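Local structure of HTPA Reductase (Selaginella moellendorffii, 5U5N) at residues N87-A90 with E91-K95; A175-S178 with S179-L183; L185-D189 with E190-L194; V251-L254 with S255-Q259; N268-D271 with V272-G276. The protein probably catalyses the NAD(P)H-dependent reduction of 4-hydroxy-tetrahydrodipicolinate to tetrahydrodipicolinate in the diaminopimelate route to lysine, and binds NAD. All coordinates share one frame; numbering follows the deposited sequence.

Interactions 1 to 5 are all short side-chain contacts along the chain, spread over the nucleotide-binding half and the C-terminal half of this reductase. Interaction 1 alone reaches the bound NAD, through Asn89. Interactions 2 and 3 are neighbours, their centres about 11 Å apart: Arg181 of the first makes a salt bridge from NH2 to Asp189 OD1 of the second, 2.9 Å long. Interactions 4 and 5 also lie about 11 Å apart between centres and touch where Phe253 packs on Val272. The side chain of Met269 in interaction 5 comes within about 8 Å of NAD, whereas interaction 3 lies about 39 Å, centre to centre, from interaction 1.

Interaction 1. Residues N87-A90 with E91-K95; sequences NDNA and EFYCK. With NAD (nicotinamide-adenine-dinucleotide), chain C.
One face of the Tyr93 ring lies against the carbonyl oxygen of Asn89, which sits 3.1 Å above the ring plane and offset toward the rim, nearest CG and CD2. The same oxygen accepts the backbone N-H of Tyr93, so a single helical turn supplies both contacts. This is helix 86-95, the crossover of the beta-alpha-beta unit between strands 76-79 and 100-102 of the Rossmann-like nucleotide-binding domain. With CG anti to its carbonyl carbon (chi1 -56°), the tyrosine leans back along the helix, and CE2 packs 3.9 Å from Asn89 CB. Asp79 joins the two side chains at their polar ends, accepting from Asn89 ND2 and hydrogen-bonded to Tyr93 OH; it thus acts as a second-shell residue behind the asparagine. A leucine in place of Tyr93 would probably leave Asp79 without its hydroxyl partner and Asn89 less firmly positioned. The asparagine amide can face both ways: ND2 is held by Asp79, while OD1 approaches NAD N6A at 3.0 Å. On another flank Asn87 OD1 is hydrogen-bonded to Asp108 N, and one water bridges two side chains, accepting from Asn87 ND2 and donating to Glu91 OE2, each at 3.1 Å.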
# COMPACT_ATOMS: atom_id res chain seq x y z
N ASN A 87 0.99 20.31 -27.47
CA ASN A 87 0.95 19.53 -28.72
C ASN A 87 1.95 20.00 -29.76
O ASN A 87 2.51 19.19 -30.52
CB ASN A 87 -0.44 19.55 -29.33
CG ASN A 87 -1.44 18.86 -28.48
OD1 ASN A 87 -2.11 19.51 -27.68
ND2 ASN A 87 -1.50 17.52 -28.59
N ASP A 88 2.15 21.30 -29.81
CA ASP A 88 3.10 21.90 -30.73
C ASP A 88 4.56 21.56 -30.34
O ASP A 88 5.33 21.09 -31.16
CB ASP A 88 2.88 23.41 -30.77
CG ASP A 88 3.47 24.02 -31.98
OD1 ASP A 88 2.75 24.07 -33.03
OD2 ASP A 88 4.65 24.46 -31.86
N ASN A 89 4.91 21.77 -29.07
CA ASN A 89 6.24 21.36 -28.58
C ASN A 89 6.49 19.88 -28.88
O ASN A 89 7.56 19.54 -29.36
CB ASN A 89 6.42 21.64 -27.08
CG ASN A 89 6.52 23.11 -26.76
OD1 ASN A 89 6.43 23.96 -27.64
ND2 ASN A 89 6.71 23.43 -25.50
N ALA A 90 5.50 19.03 -28.64
CA ALA A 90 5.65 17.59 -28.88
C ALA A 90 5.87 17.27 -30.35
O ALA A 90 6.74 16.45 -30.68
CB ALA A 90 4.45 16.81 -28.37
N GLU A 91 5.10 17.90 -31.23
CA GLU A 91 5.32 17.69 -32.65
C GLU A 91 6.68 18.18 -33.08
O GLU A 91 7.33 17.55 -33.89
CB GLU A 91 4.23 18.33 -33.47
CG GLU A 91 2.94 17.57 -33.34
CD GLU A 91 1.74 18.44 -33.68
OE1 GLU A 91 1.73 19.08 -34.76
OE2 GLU A 91 0.77 18.46 -32.87
N PHE A 92 7.13 19.28 -32.48
CA PHE A 92 8.45 19.78 -32.77
C PHE A 92 9.52 18.77 -32.33
O PHE A 92 10.40 18.43 -33.12
CB PHE A 92 8.66 21.14 -32.13
CG PHE A 92 10.00 21.71 -32.41
CD1 PHE A 92 10.32 22.15 -33.68
CD2 PHE A 92 10.96 21.78 -31.41
CE1 PHE A 92 11.56 22.66 -33.97
CE2 PHE A 92 12.22 22.31 -31.71
CZ PHE A 92 12.51 22.75 -32.99
N TYR A 93 9.43 18.26 -31.11
CA TYR A 93 10.42 17.29 -30.63
C TYR A 93 10.45 16.04 -31.50
O TYR A 93 11.54 15.58 -31.86
CB TYR A 93 10.19 16.89 -29.16
CG TYR A 93 10.16 18.06 -28.20
CD1 TYR A 93 10.97 19.20 -28.40
CD2 TYR A 93 9.32 18.05 -27.10
CE1 TYR A 93 10.94 20.27 -27.52
CE2 TYR A 93 9.27 19.11 -26.22
CZ TYR A 93 10.09 20.21 -26.43
OH TYR A 93 10.03 21.25 -25.53
N CYS A 94 9.28 15.52 -31.85
CA CYS A 94 9.21 14.29 -32.66
C CYS A 94 9.74 14.47 -34.10
O CYS A 94 10.40 13.57 -34.62
CB CYS A 94 7.79 13.74 -32.70
SG CYS A 94 7.19 13.14 -31.13
N LYS A 95 9.46 15.61 -34.72
CA LYS A 95 9.99 15.92 -36.06
C LYS A 95 11.52 15.94 -36.07
O LYS A 95 12.14 15.40 -36.97
CB LYS A 95 9.43 17.24 -36.57
CG LYS A 95 10.16 17.73 -37.79
CD LYS A 95 9.53 18.93 -38.47
CE LYS A 95 10.44 19.41 -39.58
NZ LYS A 95 9.70 20.30 -40.50
PA NAD C . 4.73 28.56 -15.28
O1A NAD C . 3.59 29.42 -15.78
O2A NAD C . 5.49 28.92 -14.02
O5B NAD C . 5.83 28.39 -16.42
C5B NAD C . 5.54 27.83 -17.69
C4B NAD C . 6.53 28.46 -18.66
O4B NAD C . 6.41 27.90 -19.97
C3B NAD C . 6.36 29.97 -18.80
O3B NAD C . 7.47 30.63 -18.15
C2B NAD C . 6.25 30.22 -20.31
O2B NAD C . 6.93 31.43 -20.72
C1B NAD C . 6.80 28.91 -20.91
N9A NAD C . 6.35 28.52 -22.27
C8A NAD C . 5.13 28.68 -22.82
N7A NAD C . 5.10 28.19 -24.08
C5A NAD C . 6.32 27.70 -24.36
C6A NAD C . 6.97 27.05 -25.52
N6A NAD C . 6.28 26.82 -26.66
N1A NAD C . 8.26 26.68 -25.42
C2A NAD C . 8.98 26.91 -24.29
N3A NAD C . 8.45 27.50 -23.20
C4A NAD C . 7.14 27.91 -23.17
O3 NAD C . 4.16 27.05 -15.21
PN NAD C . 4.63 25.96 -14.10
O1N NAD C . 4.11 26.46 -12.78
O2N NAD C . 6.12 25.68 -14.27
O5D NAD C . 3.84 24.67 -14.66
C5D NAD C . 4.11 24.21 -15.98
C4D NAD C . 3.22 23.04 -16.40
O4D NAD C . 3.62 21.87 -15.68
C3D NAD C . 1.73 23.26 -16.11
O3D NAD C . 0.91 22.78 -17.20
C2D NAD C . 1.47 22.44 -14.86
O2D NAD C . 0.15 21.92 -14.78
C1D NAD C . 2.47 21.30 -15.03
N1N NAD C . 2.82 20.57 -13.80
C2N NAD C . 2.87 19.23 -13.90
C3N NAD C . 3.20 18.41 -12.83
C7N NAD C . 3.22 16.90 -12.98
O7N NAD C . 3.03 16.21 -11.99
N7N NAD C . 3.44 16.31 -14.17
C4N NAD C . 3.48 19.02 -11.61
C5N NAD C . 3.43 20.41 -11.50
C6N NAD C . 3.10 21.17 -12.62
O HOH W 1 0.70 16.54 -30.47

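Interaction 2. Residues A175-S178 with S179-L183; sequences AVIS and SLRKL
Ile177 and Arg181 cross obliquely one helical turn apart, with the isoleucine CG2 methyl set over one face of the guanidinium, 3.3 Å above its plane and displaced toward the rim. The nearest atom is Arg181 NH2, 3.4 Å from Ile177 CG2. An extended chain from CG to NE carries the flat group back over the methyl, and the group's charge is used beyond the helix: NH2 bonds to Phe187 O and forms a salt bridge with Asp189. Arginine can do both things at once, offering a flat face to Ile177 and N-H groups to the following loop. A methionine in its place would probably leave the Asp189 carboxylate without its mate and Phe187 O without this donor. Val176 and Leu180 run side by side, pointing the same way, their CG1 and CD1 methyls 3.9 Å apart; both rest on Tyr220 of strand 215-223. Toward helix 131-146, Ser179 OG meets one water at 2.9 Å, which donates weakly to Ala175 O, and a second water shared with Ser178 OG. Packed between the sheet and helix 131-146, helix 171-182 joins the parallel strands 155-162 and 193-195 in a beta-alpha-beta crossover.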
# COMPACT_ATOMS: atom_id res chain seq x y z
N ALA A 175 -8.65 8.39 -8.33
CA ALA A 175 -8.12 7.09 -8.71
C ALA A 175 -8.03 6.15 -7.49
O ALA A 175 -8.33 4.95 -7.58
CB ALA A 175 -6.77 7.23 -9.39
N VAL A 176 -7.65 6.69 -6.34
CA VAL A 176 -7.58 5.87 -5.13
C VAL A 176 -9.00 5.46 -4.69
O VAL A 176 -9.24 4.28 -4.41
CB VAL A 176 -6.78 6.57 -4.00
CG1 VAL A 176 -6.89 5.80 -2.68
CG2 VAL A 176 -5.32 6.72 -4.41
N ILE A 177 -9.95 6.41 -4.69
CA ILE A 177 -11.36 6.11 -4.38
C ILE A 177 -11.89 5.02 -5.29
O ILE A 177 -12.53 4.09 -4.84
CB ILE A 177 -12.24 7.36 -4.47
CG1 ILE A 177 -11.93 8.29 -3.30
CG2 ILE A 177 -13.71 6.99 -4.43
CD1 ILE A 177 -12.12 9.75 -3.62
N SER A 178 -11.57 5.10 -6.57
CA SER A 178 -11.96 4.04 -7.49
C SER A 178 -11.46 2.62 -7.08
O SER A 178 -12.12 1.61 -7.31
CB SER A 178 -11.48 4.37 -8.89
OG SER A 178 -11.39 3.17 -9.62
N SER A 179 -10.24 2.55 -6.56
CA SER A 179 -9.70 1.29 -6.05
C SER A 179 -10.45 0.90 -4.79
O SER A 179 -10.83 -0.24 -4.65
CB SER A 179 -8.19 1.39 -5.80
OG SER A 179 -7.55 1.47 -7.05
N LEU A 180 -10.69 1.86 -3.91
CA LEU A 180 -11.39 1.63 -2.66
C LEU A 180 -12.81 1.08 -2.86
O LEU A 180 -13.28 0.28 -2.03
CB LEU A 180 -11.39 2.88 -1.79
CG LEU A 180 -10.00 3.23 -1.22
CD1 LEU A 180 -9.96 4.65 -0.64
CD2 LEU A 180 -9.56 2.19 -0.16
N ARG A 181 -13.46 1.46 -3.97
CA ARG A 181 -14.74 0.88 -4.38
C ARG A 181 -14.63 -0.58 -4.75
O ARG A 181 -15.54 -1.35 -4.45
CB ARG A 181 -15.37 1.63 -5.57
CG ARG A 181 -15.90 2.98 -5.19
CD ARG A 181 -16.87 3.56 -6.22
NE ARG A 181 -17.01 4.98 -5.91
CZ ARG A 181 -16.41 5.98 -6.56
NH1 ARG A 181 -15.64 5.75 -7.64
NH2 ARG A 181 -16.61 7.22 -6.12
N LYS A 182 -13.55 -0.98 -5.41
CA LYS A 182 -13.35 -2.38 -5.72
C LYS A 182 -13.10 -3.22 -4.46
O LYS A 182 -13.35 -4.40 -4.47
CB LYS A 182 -12.22 -2.56 -6.71
CG LYS A 182 -12.53 -1.95 -8.04
CD LYS A 182 -11.64 -2.50 -9.13
CE LYS A 182 -11.89 -1.73 -10.43
NZ LYS A 182 -11.66 -2.54 -11.67
N LEU A 183 -12.62 -2.57 -3.40
CA LEU A 183 -12.44 -3.19 -2.09
C LEU A 183 -13.74 -3.22 -1.26
O LEU A 183 -13.75 -3.72 -0.10
CB LEU A 183 -11.30 -2.48 -1.35
CG LEU A 183 -9.90 -2.73 -1.93
CD1 LEU A 183 -8.92 -1.66 -1.44
CD2 LEU A 183 -9.41 -4.13 -1.58
O HOH W 2 -5.58 3.54 -7.21
O HOH W 3 -9.03 0.96 -9.24

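Interaction 3. Residues L185-D189 with E190-L194; sequences LDFKD and EQVEL
The chain winds through a short 3-10 turn, in which Gln191 N bonds to Lys188 O, and Val192 N to Asp189 O; in both bonds the donor stands well above the carbonyl plane. Gln191 also reaches back to the start of the turn. Its side chain, extended beyond CG, brings OE1 to the backbone N of Lys188, a fairly straight bond of 3.0 Å with an N-H...O angle of 162°. Lys188 is therefore held through both its N-H and its carbonyl by one glutamine. On the way, Gln191 CB lies over one face of the Phe187 ring, 3.9 Å from the centroid, in a CH-pi contact, while ring and amide planes are tilted 26° apart. This turn belongs to the connection leading from helix 171-182 into strand 193-195, an outermost strand, within this chain, of the C-terminal domain's mixed sheet. A chi1 of -176°, placing CG opposite the backbone N, turns the Phe187 ring in between the turn and strand 155-162, where it also packs on Leu156 and Val158; an aromatic side chain is broad enough to meet both the turn and the sheet. The side chains of Val192 and Phe187 cross at about a right angle, with Val192 CG2 4.0 Å from Phe187 CE1. The aliphatic part of Lys188 passes over the amide of Gln191, with Lys188 CE 3.6 Å from Gln191 OE1.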
# COMPACT_ATOMS: atom_id res chain seq x y z
N LEU A 185 -15.93 -0.51 -0.68
CA LEU A 185 -16.39 0.74 -0.07
C LEU A 185 -17.39 1.43 -1.01
O LEU A 185 -17.29 1.32 -2.23
CB LEU A 185 -15.20 1.61 0.31
CG LEU A 185 -14.40 0.88 1.44
CD1 LEU A 185 -12.91 0.79 1.24
CD2 LEU A 185 -14.74 1.45 2.81
N ASP A 186 -18.39 2.04 -0.41
CA ASP A 186 -19.56 2.57 -1.13
C ASP A 186 -19.45 4.02 -0.76
O ASP A 186 -19.58 4.38 0.40
CB ASP A 186 -20.88 1.90 -0.65
CG ASP A 186 -20.85 0.34 -0.85
OD1 ASP A 186 -20.51 -0.04 -1.99
OD2 ASP A 186 -21.02 -0.50 0.11
N PHE A 187 -19.16 4.87 -1.74
CA PHE A 187 -18.68 6.23 -1.45
C PHE A 187 -18.73 7.00 -2.76
O PHE A 187 -18.10 6.59 -3.73
CB PHE A 187 -17.25 6.15 -0.91
CG PHE A 187 -16.65 7.46 -0.48
CD1 PHE A 187 -15.93 8.25 -1.38
CD2 PHE A 187 -16.75 7.89 0.83
CE1 PHE A 187 -15.32 9.43 -0.97
CE2 PHE A 187 -16.16 9.08 1.24
CZ PHE A 187 -15.43 9.85 0.35
N LYS A 188 -19.49 8.08 -2.78
CA LYS A 188 -19.56 8.95 -3.96
C LYS A 188 -18.42 9.96 -3.93
O LYS A 188 -18.00 10.41 -2.87
CB LYS A 188 -20.88 9.72 -3.98
CG LYS A 188 -22.14 8.88 -3.94
CD LYS A 188 -23.34 9.76 -3.57
CE LYS A 188 -23.38 10.01 -2.04
NZ LYS A 188 -24.07 11.29 -1.69
N ASP A 189 -17.98 10.38 -5.12
CA ASP A 189 -16.95 11.41 -5.28
C ASP A 189 -17.25 12.69 -4.51
O ASP A 189 -16.37 13.27 -3.93
CB ASP A 189 -16.73 11.70 -6.76
CG ASP A 189 -16.08 10.52 -7.51
OD1 ASP A 189 -15.36 9.72 -6.87
OD2 ASP A 189 -16.30 10.39 -8.73
N GLU A 190 -18.52 13.07 -4.46
CA GLU A 190 -18.96 14.30 -3.76
C GLU A 190 -18.68 14.29 -2.25
O GLU A 190 -18.51 15.35 -1.63
CB GLU A 190 -20.45 14.67 -4.05
CG GLU A 190 -21.45 13.69 -4.76
CD GLU A 190 -21.26 13.53 -6.29
OE1 GLU A 190 -20.51 12.58 -6.64
OE2 GLU A 190 -21.81 14.32 -7.16
N GLN A 191 -18.60 13.09 -1.68
CA GLN A 191 -18.33 12.93 -0.27
C GLN A 191 -16.87 13.20 0.14
O GLN A 191 -16.59 13.27 1.33
CB GLN A 191 -18.68 11.51 0.18
CG GLN A 191 -20.15 11.17 0.10
CD GLN A 191 -20.40 9.78 0.65
OE1 GLN A 191 -20.57 8.83 -0.12
NE2 GLN A 191 -20.34 9.64 1.96
N VAL A 192 -15.95 13.39 -0.82
CA VAL A 192 -14.61 13.86 -0.50
C VAL A 192 -14.78 15.17 0.22
O VAL A 192 -15.60 15.94 -0.15
CB VAL A 192 -13.70 14.04 -1.73
CG1 VAL A 192 -12.38 14.70 -1.36
CG2 VAL A 192 -13.42 12.69 -2.37
N GLU A 193 -14.03 15.37 1.29
CA GLU A 193 -14.08 16.60 2.10
C GLU A 193 -12.89 17.47 1.68
O GLU A 193 -11.73 17.24 2.07
CB GLU A 193 -13.99 16.25 3.57
CG GLU A 193 -14.28 17.38 4.53
CD GLU A 193 -14.40 16.90 5.98
OE1 GLU A 193 -14.33 15.67 6.31
OE2 GLU A 193 -14.59 17.77 6.83
N LEU A 194 -13.17 18.47 0.84
CA LEU A 194 -12.17 19.45 0.44
C LEU A 194 -11.92 20.41 1.60
O LEU A 194 -12.82 21.09 2.05
CB LEU A 194 -12.62 20.23 -0.79
CG LEU A 194 -13.09 19.44 -2.02
CD1 LEU A 194 -13.41 20.38 -3.17
CD2 LEU A 194 -12.10 18.38 -2.48

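Interaction 4. Residues V251-L254 with S255-Q259; sequences VLFL and SKKIQ
Residues 251-259 form one unbroken run of alpha-helix, in which Ser255 N bonds to Val251 O, Lys257 N to Phe253 O and Ile258 N to Leu254 O. The bond from Lys256 N to Leu252 O, at 3.4 Å, is weak. The run is the C-terminal end of helix 241-259, which packs beside the parallel sheet of the Rossmann-like domain, with Val251 on Val78 and Ile258 on Ile76 of strand 76-79. Its main side-chain pair is Phe253 with Lys257. The phenylalanine has CG anti to its backbone N (chi1 178°), which sends the ring along the helix toward the next turn, and the lysine folds across one face of it. Bends at chi2 and chi3 lay the methylenes on the ring: Lys257 CG is 3.7 Å from Phe253 CE2, and CE is 4.1 Å from the ring centroid in a CH-pi contact. At this boundary position the long hydrocarbon portion of a lysine can cover an aromatic face while its ammonium makes a long, weak ion pair with Glu260. Tyr267 meets the same phenylalanine ring edge-to-face, and Val272 touches it from helix 269-274. Ser255 is small enough to tuck close to the helix, its CB 3.2 Å from Val251 O, and its hydroxyl is hydrogen-bonded to the backbone N of Ala5. On another flank Leu254 and Ile258 meet at a slant, and the branched pair closes up where Ile258 CD1 meets Leu254 CG at 3.9 Å.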
# COMPACT_ATOMS: atom_id res chain seq x y z
N VAL A 251 14.36 10.92 -16.42
CA VAL A 251 15.44 11.21 -17.40
C VAL A 251 16.49 10.10 -17.33
O VAL A 251 17.00 9.66 -18.35
CB VAL A 251 16.08 12.58 -17.15
CG1 VAL A 251 17.48 12.69 -17.77
CG2 VAL A 251 15.19 13.68 -17.69
N LEU A 252 16.80 9.66 -16.11
CA LEU A 252 17.74 8.56 -15.91
C LEU A 252 17.24 7.27 -16.53
O LEU A 252 17.98 6.57 -17.18
CB LEU A 252 18.00 8.35 -14.43
CG LEU A 252 18.80 9.41 -13.69
CD1 LEU A 252 18.91 9.05 -12.23
CD2 LEU A 252 20.19 9.59 -14.31
N PHE A 253 15.96 6.96 -16.33
CA PHE A 253 15.34 5.81 -16.95
C PHE A 253 15.36 5.90 -18.48
O PHE A 253 15.81 4.97 -19.13
CB PHE A 253 13.93 5.62 -16.41
CG PHE A 253 13.16 4.48 -17.03
CD1 PHE A 253 13.28 3.17 -16.55
CD2 PHE A 253 12.31 4.72 -18.10
CE1 PHE A 253 12.55 2.15 -17.12
CE2 PHE A 253 11.58 3.68 -18.67
CZ PHE A 253 11.69 2.40 -18.18
N LEU A 254 14.91 7.01 -19.04
CA LEU A 254 14.84 7.15 -20.52
C LEU A 254 16.25 7.08 -21.15
O LEU A 254 16.46 6.46 -22.18
CB LEU A 254 14.11 8.45 -20.93
CG LEU A 254 13.65 8.54 -22.39
CD1 LEU A 254 12.70 7.40 -22.74
CD2 LEU A 254 13.00 9.89 -22.69
N SER A 255 17.21 7.69 -20.48
CA SER A 255 18.62 7.60 -20.89
C SER A 255 19.02 6.16 -21.18
O SER A 255 19.59 5.86 -22.21
CB SER A 255 19.49 8.17 -19.80
OG SER A 255 20.57 8.90 -20.28
N LYS A 256 18.70 5.28 -20.23
CA LYS A 256 19.08 3.89 -20.33
C LYS A 256 18.37 3.20 -21.48
O LYS A 256 19.01 2.55 -22.30
CB LYS A 256 18.79 3.18 -19.03
CG LYS A 256 19.49 1.85 -18.89
CD LYS A 256 19.83 1.67 -17.41
CE LYS A 256 20.21 0.23 -17.07
NZ LYS A 256 19.05 -0.66 -17.40
N LYS A 257 17.05 3.37 -21.57
CA LYS A 257 16.28 2.78 -22.66
C LYS A 257 16.86 3.17 -24.02
O LYS A 257 16.91 2.34 -24.92
CB LYS A 257 14.81 3.22 -22.64
CG LYS A 257 13.99 2.89 -21.40
CD LYS A 257 14.02 1.41 -21.02
CE LYS A 257 14.97 1.13 -19.88
NZ LYS A 257 14.83 -0.33 -19.51
N ILE A 258 17.27 4.44 -24.16
CA ILE A 258 17.87 4.95 -25.42
C ILE A 258 19.22 4.28 -25.68
O ILE A 258 19.43 3.73 -26.77
CB ILE A 258 18.05 6.50 -25.40
CG1 ILE A 258 16.70 7.20 -25.28
CG2 ILE A 258 18.75 6.98 -26.69
CD1 ILE A 258 16.77 8.63 -24.78
N GLN A 259 20.10 4.28 -24.67
CA GLN A 259 21.42 3.59 -24.75
C GLN A 259 21.27 2.13 -25.18
O GLN A 259 22.05 1.64 -25.98
CB GLN A 259 22.20 3.68 -23.42
CG GLN A 259 23.73 3.66 -23.59
CD GLN A 259 24.51 3.77 -22.27
OE1 GLN A 259 24.34 4.74 -21.51
NE2 GLN A 259 25.36 2.78 -21.98

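Interaction 5. Residues N268-D271 with V272-G276; sequences NMID and VLEGG
Two carboxylates lie close together on one flank of this short helix: Asp271 OD1 is 3.5 Å from Glu274 OE1, their planes 31° apart. The proximity of like charges would probably raise the pKa of Glu274 rather than that of Asp271, whose charge the helix N-terminus and the N-H of Asn268 favour. The pair occurs in helix 269-274, which opens with a capping box. Asn268, at the N-cap, accepts from Asp271 N through OD1 at 3.1 Å, the donor nearly in line with the C=O bond, and in return Asn268 N bonds to Asp271 OD2 at 2.9 Å, on the anti side of the carboxylate. The short side chain of an asparagine, with chi1 at 67°, can turn back onto the first turn, and aspartate answers with an acceptor where the helix end favours negative charge. Lys264 offers that carboxylate a long, weak ion pair. The inner side is apolar: Met269, bent at chi2 and chi3, curls over Val272, with Met269 SD 3.9 Å from Val272 CB. A flexible thioether can follow this surface and still touch Ala126 and Met129, residues of the NAD site. Ile270 and Leu273 pack on Val134 of helix 131-146 and on Phe147 of the second subunit, which places this helix at the dimer interface. After the helix, Gly276 takes a positive phi, which glycine adopts readily. The CG2 methyl of Ile270 rests against the carboxylate of Glu274, 3.9 Å from OE2.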
# COMPACT_ATOMS: atom_id res chain seq x y z
N ASN A 268 5.70 5.58 -19.57
CA ASN A 268 5.05 6.42 -18.58
C ASN A 268 5.75 6.28 -17.20
O ASN A 268 6.77 5.65 -17.10
CB ASN A 268 3.56 6.10 -18.56
CG ASN A 268 3.25 4.67 -18.01
OD1 ASN A 268 4.10 4.00 -17.46
ND2 ASN A 268 2.03 4.23 -18.18
N MET A 269 5.24 6.93 -16.18
CA MET A 269 5.89 6.91 -14.89
C MET A 269 5.83 5.55 -14.17
O MET A 269 6.70 5.24 -13.34
CB MET A 269 5.31 8.04 -14.03
CG MET A 269 5.97 8.24 -12.66
SD MET A 269 7.78 8.49 -12.59
CE MET A 269 8.00 9.70 -13.87
N ILE A 270 4.83 4.72 -14.49
CA ILE A 270 4.78 3.32 -13.97
C ILE A 270 6.01 2.56 -14.48
O ILE A 270 6.67 1.85 -13.72
CB ILE A 270 3.53 2.53 -14.46
CG1 ILE A 270 2.23 3.21 -14.03
CG2 ILE A 270 3.57 1.06 -14.02
CD1 ILE A 270 1.99 3.31 -12.55
N ASP A 271 6.30 2.70 -15.78
CA ASP A 271 7.48 2.06 -16.38
C ASP A 271 8.77 2.48 -15.68
O ASP A 271 9.61 1.66 -15.48
CB ASP A 271 7.59 2.40 -17.88
CG ASP A 271 6.39 1.91 -18.69
OD1 ASP A 271 5.90 0.79 -18.42
OD2 ASP A 271 5.94 2.64 -19.58
N VAL A 272 8.89 3.76 -15.32
CA VAL A 272 10.05 4.31 -14.60
C VAL A 272 10.14 3.63 -13.22
O VAL A 272 11.21 3.21 -12.82
CB VAL A 272 9.99 5.85 -14.43
CG1 VAL A 272 11.15 6.40 -13.60
CG2 VAL A 272 9.94 6.57 -15.77
N LEU A 273 9.03 3.53 -12.51
CA LEU A 273 9.02 2.87 -11.18
C LEU A 273 9.49 1.41 -11.28
O LEU A 273 10.31 0.95 -10.49
CB LEU A 273 7.63 2.97 -10.55
CG LEU A 273 7.28 4.36 -10.03
CD1 LEU A 273 5.78 4.53 -9.83
CD2 LEU A 273 8.01 4.70 -8.73
N GLU A 274 8.99 0.70 -12.28
CA GLU A 274 9.37 -0.69 -12.55
C GLU A 274 10.86 -0.86 -12.85
O GLU A 274 11.42 -1.88 -12.52
CB GLU A 274 8.54 -1.27 -13.70
CG GLU A 274 7.10 -1.62 -13.35
CD GLU A 274 6.20 -1.78 -14.57
OE1 GLU A 274 6.52 -1.18 -15.63
OE2 GLU A 274 5.16 -2.47 -14.49
N GLY A 275 11.49 0.15 -13.47
CA GLY A 275 12.94 0.12 -13.69
C GLY A 275 13.87 0.27 -12.47
O GLY A 275 15.08 0.16 -12.62
N GLY A 276 13.32 0.60 -11.30
CA GLY A 276 14.08 0.59 -10.06
C GLY A 276 14.73 1.93 -9.81
O GLY A 276 14.68 2.80 -10.66